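PDB 4IV6: acyl-CoA dehydrogenase FadE3, which belongs to the acyl-CoA dehydrogenase family of flavoproteins and binds dihydroflavine-adenine dinucleotide within an assembly of four copies of the chain. Local coordinates for residues Q109-R114 and G118-T123; K276-W279 and S283-N286; A289-K294 and M331-D336. All blocks are in the same frame, centred on the assembly; numbering follows the deposited sequence.

Interaction 1: Q109-R114 and G118-T123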
# COMPACT_ATOMS: atom_id res chain seq x y z
N GLN B 109 -19.52 24.03 -38.45
CA GLN B 109 -20.88 24.08 -38.93
C GLN B 109 -21.38 22.76 -39.48
O GLN B 109 -22.55 22.43 -39.33
CB GLN B 109 -21.01 25.19 -40.00
CG GLN B 109 -22.45 25.57 -40.35
CD GLN B 109 -23.31 25.84 -39.12
OE1 GLN B 109 -22.88 26.50 -38.16
NE2 GLN B 109 -24.53 25.29 -39.12
N LYS B 110 -20.51 22.01 -40.14
CA LYS B 110 -20.90 20.73 -40.72
C LYS B 110 -21.28 19.69 -39.67
O LYS B 110 -22.21 18.92 -39.87
CB LYS B 110 -19.76 20.19 -41.56
CG LYS B 110 -20.06 18.83 -42.12
CD LYS B 110 -19.08 18.46 -43.19
CE LYS B 110 -19.73 17.39 -44.04
NZ LYS B 110 -18.76 16.94 -45.06
N TYR B 111 -20.54 19.67 -38.56
CA TYR B 111 -20.60 18.57 -37.59
C TYR B 111 -21.23 18.88 -36.21
O TYR B 111 -21.98 18.06 -35.68
CB TYR B 111 -19.19 18.02 -37.37
CG TYR B 111 -18.62 17.32 -38.58
CD1 TYR B 111 -19.36 16.32 -39.26
CD2 TYR B 111 -17.36 17.62 -39.04
CE1 TYR B 111 -18.83 15.68 -40.38
CE2 TYR B 111 -16.84 16.98 -40.15
CZ TYR B 111 -17.57 16.01 -40.83
OH TYR B 111 -17.02 15.38 -41.93
N LEU B 112 -20.91 20.05 -35.63
CA LEU B 112 -21.31 20.36 -34.25
C LEU B 112 -22.81 20.42 -33.98
O LEU B 112 -23.24 19.96 -32.90
CB LEU B 112 -20.62 21.63 -33.73
CG LEU B 112 -19.11 21.54 -33.52
CD1 LEU B 112 -18.56 22.85 -32.98
CD2 LEU B 112 -18.75 20.41 -32.56
N PRO B 113 -23.62 20.94 -34.92
CA PRO B 113 -25.06 20.93 -34.64
C PRO B 113 -25.67 19.53 -34.48
O PRO B 113 -26.44 19.30 -33.55
CB PRO B 113 -25.67 21.71 -35.82
CG PRO B 113 -24.57 22.63 -36.25
CD PRO B 113 -23.33 21.75 -36.13
N ARG B 114 -25.31 18.58 -35.35
CA ARG B 114 -25.81 17.23 -35.22
C ARG B 114 -25.11 16.46 -34.10
O ARG B 114 -25.68 15.54 -33.53
CB ARG B 114 -25.67 16.46 -36.52
CG ARG B 114 -26.63 16.89 -37.60
CD ARG B 114 -26.34 16.07 -38.84
NE ARG B 114 -25.05 16.46 -39.42
CZ ARG B 114 -24.24 15.65 -40.10
NH1 ARG B 114 -23.09 16.12 -40.61
NH2 ARG B 114 -24.56 14.37 -40.27
N GLY B 118 -26.74 14.44 -30.50
CA GLY B 118 -26.46 13.03 -30.58
C GLY B 118 -26.85 12.40 -31.91
O GLY B 118 -26.62 11.23 -32.07
N GLU B 119 -27.43 13.16 -32.84
CA GLU B 119 -27.82 12.61 -34.15
C GLU B 119 -26.57 12.09 -34.85
O GLU B 119 -26.61 11.03 -35.46
CB GLU B 119 -28.48 13.67 -35.03
CG GLU B 119 -28.98 13.11 -36.36
CD GLU B 119 -29.51 14.17 -37.32
OE1 GLU B 119 -30.07 15.20 -36.88
OE2 GLU B 119 -29.35 13.96 -38.53
N LEU B 120 -25.47 12.83 -34.73
CA LEU B 120 -24.16 12.34 -35.11
C LEU B 120 -23.29 12.17 -33.87
O LEU B 120 -23.16 13.09 -33.09
CB LEU B 120 -23.49 13.32 -36.05
CG LEU B 120 -22.02 13.04 -36.40
CD1 LEU B 120 -21.88 11.75 -37.16
CD2 LEU B 120 -21.50 14.19 -37.23
N ARG B 121 -22.67 11.00 -33.73
CA ARG B 121 -21.71 10.74 -32.69
C ARG B 121 -20.29 10.60 -33.22
O ARG B 121 -20.07 10.13 -34.36
CB ARG B 121 -22.12 9.47 -31.97
CG ARG B 121 -23.28 9.70 -31.02
CD ARG B 121 -23.79 8.42 -30.45
NE ARG B 121 -22.83 7.80 -29.58
CZ ARG B 121 -22.96 6.57 -29.10
NH1 ARG B 121 -24.04 5.85 -29.39
NH2 ARG B 121 -22.03 6.08 -28.30
N ALA B 122 -19.32 11.02 -32.41
CA ALA B 122 -17.92 10.97 -32.78
C ALA B 122 -17.12 10.24 -31.74
O ALA B 122 -17.48 10.19 -30.55
CB ALA B 122 -17.37 12.38 -32.99
N THR B 123 -15.99 9.69 -32.18
CA THR B 123 -15.06 9.06 -31.27
C THR B 123 -13.62 9.35 -31.70
O THR B 123 -13.39 9.85 -32.81
CB THR B 123 -15.31 7.56 -31.18
OG1 THR B 123 -14.51 6.99 -30.13
CG2 THR B 123 -14.98 6.88 -32.51
O HOH W 1 -27.39 12.88 -39.66
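Leu120 packs back against the end of the helix that the chain has just left, its CD2 methyl lying 3.6 Å from Tyr111 CD1 and also over one face of the Arg114 guanidinium. CG of Leu120 stands anti to its backbone N (chi1 172°), which lays CD2 against the tyrosine ring and the guanidinium. A branched aliphatic side chain suits this buried spot, where Leu166 and Leu99 also meet the tyrosine; the phenol OH is hydrogen-bonded to Glu190. The backbone closes the tight side: Leu120 N donates an almost straight bond to Arg114 O (3.0 Å), approaching from above the carbonyl plane.

The outer side is looser. Arg114 bends at chi3 (-69°) and turns NH1 back to Lys110 O at 3.0 Å, in the guanidinium plane. The helix is kinked here, the N of Pro113 and Arg114 making no bond to the turn before, and the guanidinium takes up Lys110 O instead. Glu119 is exposed and extended; its OE2 touches Arg114 CD at 3.7 Å, yet lies 5.1 Å from Arg114 NE. A water lies between the two charged groups, donating to Glu119 OE2 and accepting a long bond from Arg114 NH2. Gly118 turns the chain with positive phi (81°), a conformation that suits glycine. This is a glycine-terminated helix end, delivering the chain from helix 105-116 of the helical N-terminal domain into strand 122-125.

Interaction 2: K276-W279 and S283-N286. With FDA (dihydroflavine-adenine dinucleotide), chain C.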
# COMPACT_ATOMS: atom_id res chain seq x y z
N LYS B 276 -24.10 -7.55 16.00
CA LYS B 276 -24.20 -6.15 15.55
C LYS B 276 -23.99 -5.92 14.06
O LYS B 276 -23.44 -6.77 13.36
CB LYS B 276 -23.26 -5.26 16.35
CG LYS B 276 -21.83 -5.64 16.30
CD LYS B 276 -21.08 -5.03 17.49
CE LYS B 276 -19.58 -5.25 17.28
NZ LYS B 276 -18.71 -4.41 18.15
N PRO B 277 -24.45 -4.75 13.58
CA PRO B 277 -24.16 -4.30 12.21
C PRO B 277 -22.67 -4.36 11.98
O PRO B 277 -21.89 -3.98 12.85
CB PRO B 277 -24.67 -2.85 12.19
CG PRO B 277 -25.73 -2.80 13.23
CD PRO B 277 -25.29 -3.77 14.31
N ILE B 278 -22.28 -4.89 10.83
CA ILE B 278 -20.89 -5.20 10.60
C ILE B 278 -19.98 -3.99 10.58
O ILE B 278 -18.79 -4.14 10.87
CB ILE B 278 -20.65 -6.08 9.35
CG1 ILE B 278 -21.19 -5.43 8.07
CG2 ILE B 278 -21.20 -7.46 9.56
CD1 ILE B 278 -20.72 -6.12 6.80
N TRP B 279 -20.50 -2.79 10.26
CA TRP B 279 -19.67 -1.58 10.35
C TRP B 279 -19.10 -1.35 11.74
O TRP B 279 -18.08 -0.70 11.89
CB TRP B 279 -20.41 -0.32 9.90
CG TRP B 279 -21.47 0.22 10.84
CD1 TRP B 279 -22.81 -0.05 10.80
CD2 TRP B 279 -21.28 1.14 11.92
NE1 TRP B 279 -23.47 0.66 11.77
CE2 TRP B 279 -22.56 1.40 12.47
CE3 TRP B 279 -20.16 1.82 12.44
CZ2 TRP B 279 -22.75 2.27 13.55
CZ3 TRP B 279 -20.35 2.69 13.52
CH2 TRP B 279 -21.62 2.89 14.06
N SER B 283 -12.62 -3.76 11.81
CA SER B 283 -12.03 -4.18 10.53
C SER B 283 -12.86 -3.68 9.36
O SER B 283 -12.33 -3.26 8.33
CB SER B 283 -11.89 -5.70 10.46
OG SER B 283 -11.16 -6.20 11.56
N VAL B 284 -14.19 -3.69 9.52
CA VAL B 284 -15.08 -3.18 8.48
C VAL B 284 -15.23 -1.67 8.50
O VAL B 284 -15.17 -1.02 7.46
CB VAL B 284 -16.45 -3.84 8.59
CG1 VAL B 284 -17.41 -3.27 7.54
CG2 VAL B 284 -16.28 -5.34 8.43
N GLY B 285 -15.40 -1.11 9.68
CA GLY B 285 -15.53 0.32 9.83
C GLY B 285 -14.31 1.07 9.34
O GLY B 285 -14.41 2.15 8.76
N ASN B 286 -13.14 0.47 9.55
CA ASN B 286 -11.90 1.05 9.07
C ASN B 286 -11.84 1.09 7.56
O ASN B 286 -11.35 2.08 6.96
CB ASN B 286 -10.71 0.26 9.62
CG ASN B 286 -10.52 0.43 11.12
OD1 ASN B 286 -11.15 1.28 11.76
ND2 ASN B 286 -9.67 -0.41 11.70
PA FDA C . -20.04 -12.10 6.76
O1A FDA C . -21.44 -11.63 6.53
O2A FDA C . -19.64 -12.95 7.94
O5B FDA C . -19.08 -10.82 6.79
C5B FDA C . -19.29 -9.67 5.95
C4B FDA C . -18.10 -8.73 6.13
O4B FDA C . -17.98 -8.41 7.52
C3B FDA C . -16.78 -9.37 5.72
O3B FDA C . -15.92 -8.33 5.33
C2B FDA C . -16.29 -9.95 7.04
O2B FDA C . -14.89 -10.16 7.07
C1B FDA C . -16.73 -8.89 8.00
N9A FDA C . -16.93 -9.41 9.34
C8A FDA C . -17.92 -10.22 9.75
N7A FDA C . -17.78 -10.48 11.06
C5A FDA C . -16.67 -9.81 11.51
C6A FDA C . -15.95 -9.68 12.79
N6A FDA C . -16.39 -10.31 13.91
N1A FDA C . -14.84 -8.89 12.80
C2A FDA C . -14.39 -8.26 11.69
N3A FDA C . -15.00 -8.36 10.48
C4A FDA C . -16.11 -9.11 10.36
N1 FDA C . -18.64 -22.06 2.66
C2 FDA C . -18.83 -23.36 2.96
O2 FDA C . -19.28 -23.67 4.09
N3 FDA C . -18.52 -24.31 2.08
C4 FDA C . -18.06 -24.05 0.85
O4 FDA C . -17.81 -24.96 0.08
C4X FDA C . -17.82 -22.68 0.44
N5 FDA C . -17.35 -22.31 -0.76
C5X FDA C . -17.58 -21.03 -1.19
C6 FDA C . -17.53 -20.70 -2.54
C7 FDA C . -17.73 -19.41 -2.97
C7M FDA C . -17.70 -19.07 -4.43
C8 FDA C . -17.99 -18.41 -2.04
C8M FDA C . -18.20 -16.98 -2.40
C9 FDA C . -18.02 -18.71 -0.70
C9A FDA C . -17.84 -20.01 -0.26
N10 FDA C . -17.93 -20.31 1.14
C10 FDA C . -18.15 -21.66 1.47
C1' FDA C . -18.60 -19.35 2.02
C2' FDA C . -17.52 -18.45 2.59
O2' FDA C . -16.65 -19.18 3.47
C3' FDA C . -18.22 -17.26 3.25
O3' FDA C . -18.61 -16.32 2.21
C4' FDA C . -17.31 -16.58 4.23
O4' FDA C . -17.34 -17.37 5.41
C5' FDA C . -17.75 -15.17 4.62
O5' FDA C . -19.08 -15.22 5.00
P FDA C . -20.19 -14.13 4.80
O1P FDA C . -20.33 -13.84 3.35
O2P FDA C . -21.34 -14.71 5.53
O3P FDA C . -19.50 -12.86 5.49
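Ile278 O is the polar atom at the middle of this contact, met by two carbons of Val284: CB at 3.3 Å and CG1 at 3.7 Å. No hydrogen bond crosses between the segments; the join is close backbone packing. Beside it, Trp279 O lies 3.4 Å from Gly285 CA. Such an approach suits glycine, since a beta carbon would collide with the tryptophan carbonyl. The indole packs on Val381 of the second subunit.

The two beta-branched side chains also reach dihydroflavine-adenine dinucleotide. Its ribose oxygen O4B is touched by Ile278 CD1 and Val284 CG2, each at 3.6 Å. These are van der Waals contacts, and the same Val284 methyl also touches C1B, the carbon that carries the adenine. CG1 of Ile278 sits between its backbone N and carbonyl carbon (chi1 58°), a rotamer that carries CD1 out to the sugar, while CG2 comes in beside it. Val284 gives CG2 to the nucleotide and sets CG1 4.0 Å from Trp279 CA.

The same turn of helix supplies Ser283, whose CB lies 3.8 Å from C2A at the adenine rim. Its OG is hydrogen-bonded to Asn286 of the third subunit, and dihydroflavine-adenine dinucleotide is further held by Glu370 and Thr368 of the fourth subunit. Ile278, just after strand 276-277, with Ser283 and Val284 at the start of helix 282-310, thus lines one side of the adenosine end of a dihydroflavine-adenine dinucleotide site shared between subunits.

Interaction 3: A289-K294 and M331-D336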
# COMPACT_ATOMS: atom_id res chain seq x y z
N ALA B 289 -14.10 3.93 6.49
CA ALA B 289 -13.47 5.22 6.75
C ALA B 289 -12.41 5.54 5.69
O ALA B 289 -12.34 6.66 5.19
CB ALA B 289 -12.86 5.28 8.15
N ASP B 290 -11.59 4.54 5.36
CA ASP B 290 -10.53 4.72 4.37
C ASP B 290 -11.12 4.97 2.99
O ASP B 290 -10.69 5.88 2.29
CB ASP B 290 -9.59 3.53 4.34
CG ASP B 290 -8.63 3.53 5.49
OD1 ASP B 290 -8.47 4.59 6.12
OD2 ASP B 290 -8.06 2.47 5.80
N MET B 291 -12.15 4.20 2.64
CA MET B 291 -12.85 4.36 1.36
C MET B 291 -13.46 5.76 1.21
O MET B 291 -13.28 6.45 0.18
CB MET B 291 -13.95 3.28 1.22
CG MET B 291 -13.42 1.86 1.13
SD MET B 291 -14.65 0.59 1.57
CE MET B 291 -15.62 0.58 0.10
N GLY B 292 -14.19 6.18 2.23
CA GLY B 292 -14.86 7.47 2.20
C GLY B 292 -13.87 8.61 2.17
O GLY B 292 -14.07 9.61 1.48
N THR B 293 -12.80 8.48 2.94
CA THR B 293 -11.75 9.50 2.99
C THR B 293 -11.03 9.66 1.62
O THR B 293 -10.82 10.78 1.15
CB THR B 293 -10.72 9.15 4.10
OG1 THR B 293 -11.38 9.15 5.37
CG2 THR B 293 -9.58 10.17 4.12
N LYS B 294 -10.61 8.55 1.02
CA LYS B 294 -9.99 8.56 -0.31
C LYS B 294 -10.94 9.10 -1.37
O LYS B 294 -10.52 9.85 -2.26
CB LYS B 294 -9.51 7.16 -0.72
CG LYS B 294 -8.36 6.70 0.16
CD LYS B 294 -7.63 5.41 -0.27
CE LYS B 294 -8.52 4.21 -0.49
NZ LYS B 294 -7.65 2.98 -0.46
N MET B 331 -10.28 1.70 -8.09
CA MET B 331 -9.88 0.28 -8.03
C MET B 331 -9.76 -0.19 -6.58
O MET B 331 -10.25 -1.27 -6.23
CB MET B 331 -8.56 0.08 -8.77
CG MET B 331 -8.07 -1.35 -8.83
SD MET B 331 -9.07 -2.39 -9.92
CE MET B 331 -10.26 -3.20 -8.87
N GLN B 332 -9.14 0.63 -5.73
CA GLN B 332 -9.01 0.28 -4.30
C GLN B 332 -10.38 0.17 -3.62
O GLN B 332 -10.67 -0.81 -2.90
CB GLN B 332 -8.18 1.33 -3.58
CG GLN B 332 -6.72 1.32 -4.05
CD GLN B 332 -5.93 2.57 -3.66
OE1 GLN B 332 -6.36 3.42 -2.87
NE2 GLN B 332 -4.77 2.71 -4.27
N ILE B 333 -11.24 1.15 -3.88
CA ILE B 333 -12.56 1.17 -3.30
C ILE B 333 -13.40 0.00 -3.83
O ILE B 333 -14.16 -0.63 -3.04
CB ILE B 333 -13.25 2.53 -3.50
CG1 ILE B 333 -12.53 3.59 -2.65
CG2 ILE B 333 -14.73 2.48 -3.14
CD1 ILE B 333 -13.03 5.01 -2.89
N ALA B 334 -13.27 -0.32 -5.12
CA ALA B 334 -14.06 -1.42 -5.70
C ALA B 334 -13.72 -2.74 -5.02
O ALA B 334 -14.59 -3.48 -4.64
CB ALA B 334 -13.88 -1.52 -7.20
N LEU B 335 -12.43 -3.01 -4.81
CA LEU B 335 -12.03 -4.25 -4.15
C LEU B 335 -12.53 -4.29 -2.72
O LEU B 335 -13.06 -5.32 -2.31
CB LEU B 335 -10.52 -4.46 -4.20
CG LEU B 335 -9.95 -5.60 -3.36
CD1 LEU B 335 -10.53 -6.94 -3.77
CD2 LEU B 335 -8.45 -5.59 -3.56
N ASP B 336 -12.39 -3.18 -1.99
CA ASP B 336 -12.79 -3.15 -0.58
C ASP B 336 -14.30 -3.29 -0.43
O ASP B 336 -14.76 -3.93 0.49
CB ASP B 336 -12.29 -1.91 0.13
CG ASP B 336 -10.79 -1.98 0.48
OD1 ASP B 336 -10.14 -3.05 0.38
OD2 ASP B 336 -10.26 -0.92 0.87
O HOH W 2 -10.10 1.62 -0.11
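Two long antiparallel helices of the C-terminal helical bundle, 282-310 and 316-340, meet here through Met291 and Ile333 on the buried side and Lys294 and Gln332 toward the outer side. Over these turns the axes approach to 10.0 Å, with an angle of 153° between their directions. Met291 is a pliable, unbranched side chain that can thread between the helices: SD rests 3.7 Å from Asp336 CB, and a bend at chi3 (77°) then brings CE to 3.9 Å from Ile333 CG2. Ile333 answers with its longer branch, whose CD1 lies 3.4 Å from Met291 O.

Both residues also face helix 234-270, a neighbouring helix of the bundle. Phe261 and Ala264 meet Met291, whereas Ala257 and Ala260 meet Ile333; the small alanines suit close packing of helices.

Nearer the surface, Lys294 crosses Gln332 at about a right angle. NZ donates to Gln332 OE1 at 2.8 Å, tilted 33° from the plane of the amide carbonyl. A long, flexible lysine is well matched to this span, its aliphatic CE following close to the same oxygen. NZ also gives a bond of 2.8 Å to a water, which in turn donates to Asp336 OD2 (2.7 Å). The lysine and aspartate are therefore joined through water, and the opposite charges probably favour each other. The other carboxylate oxygen of Asp336 forms a salt bridge with Arg339, a residue of the dihydroflavine-adenine dinucleotide pocket.

From the N terminus the three contacts come in series, none nested in or crossing another. Interaction 1 closes a tight turn between helix 105-116 and strand 122-125, joining the helical N-terminal part to the beta part. Far along the chain, interaction 2 closes another short loop, folding 276-279 onto the beginning of helix 282-310. The same helix then runs on into interaction 3, which closes a wider loop of 36 residues through helix 316-340. Interactions 2 and 3 have centres about 14 Å apart and both touch the second subunit; interaction 1, on the opposite side of the chain's centre, lies about 50 and 38 Å from them, centre to centre.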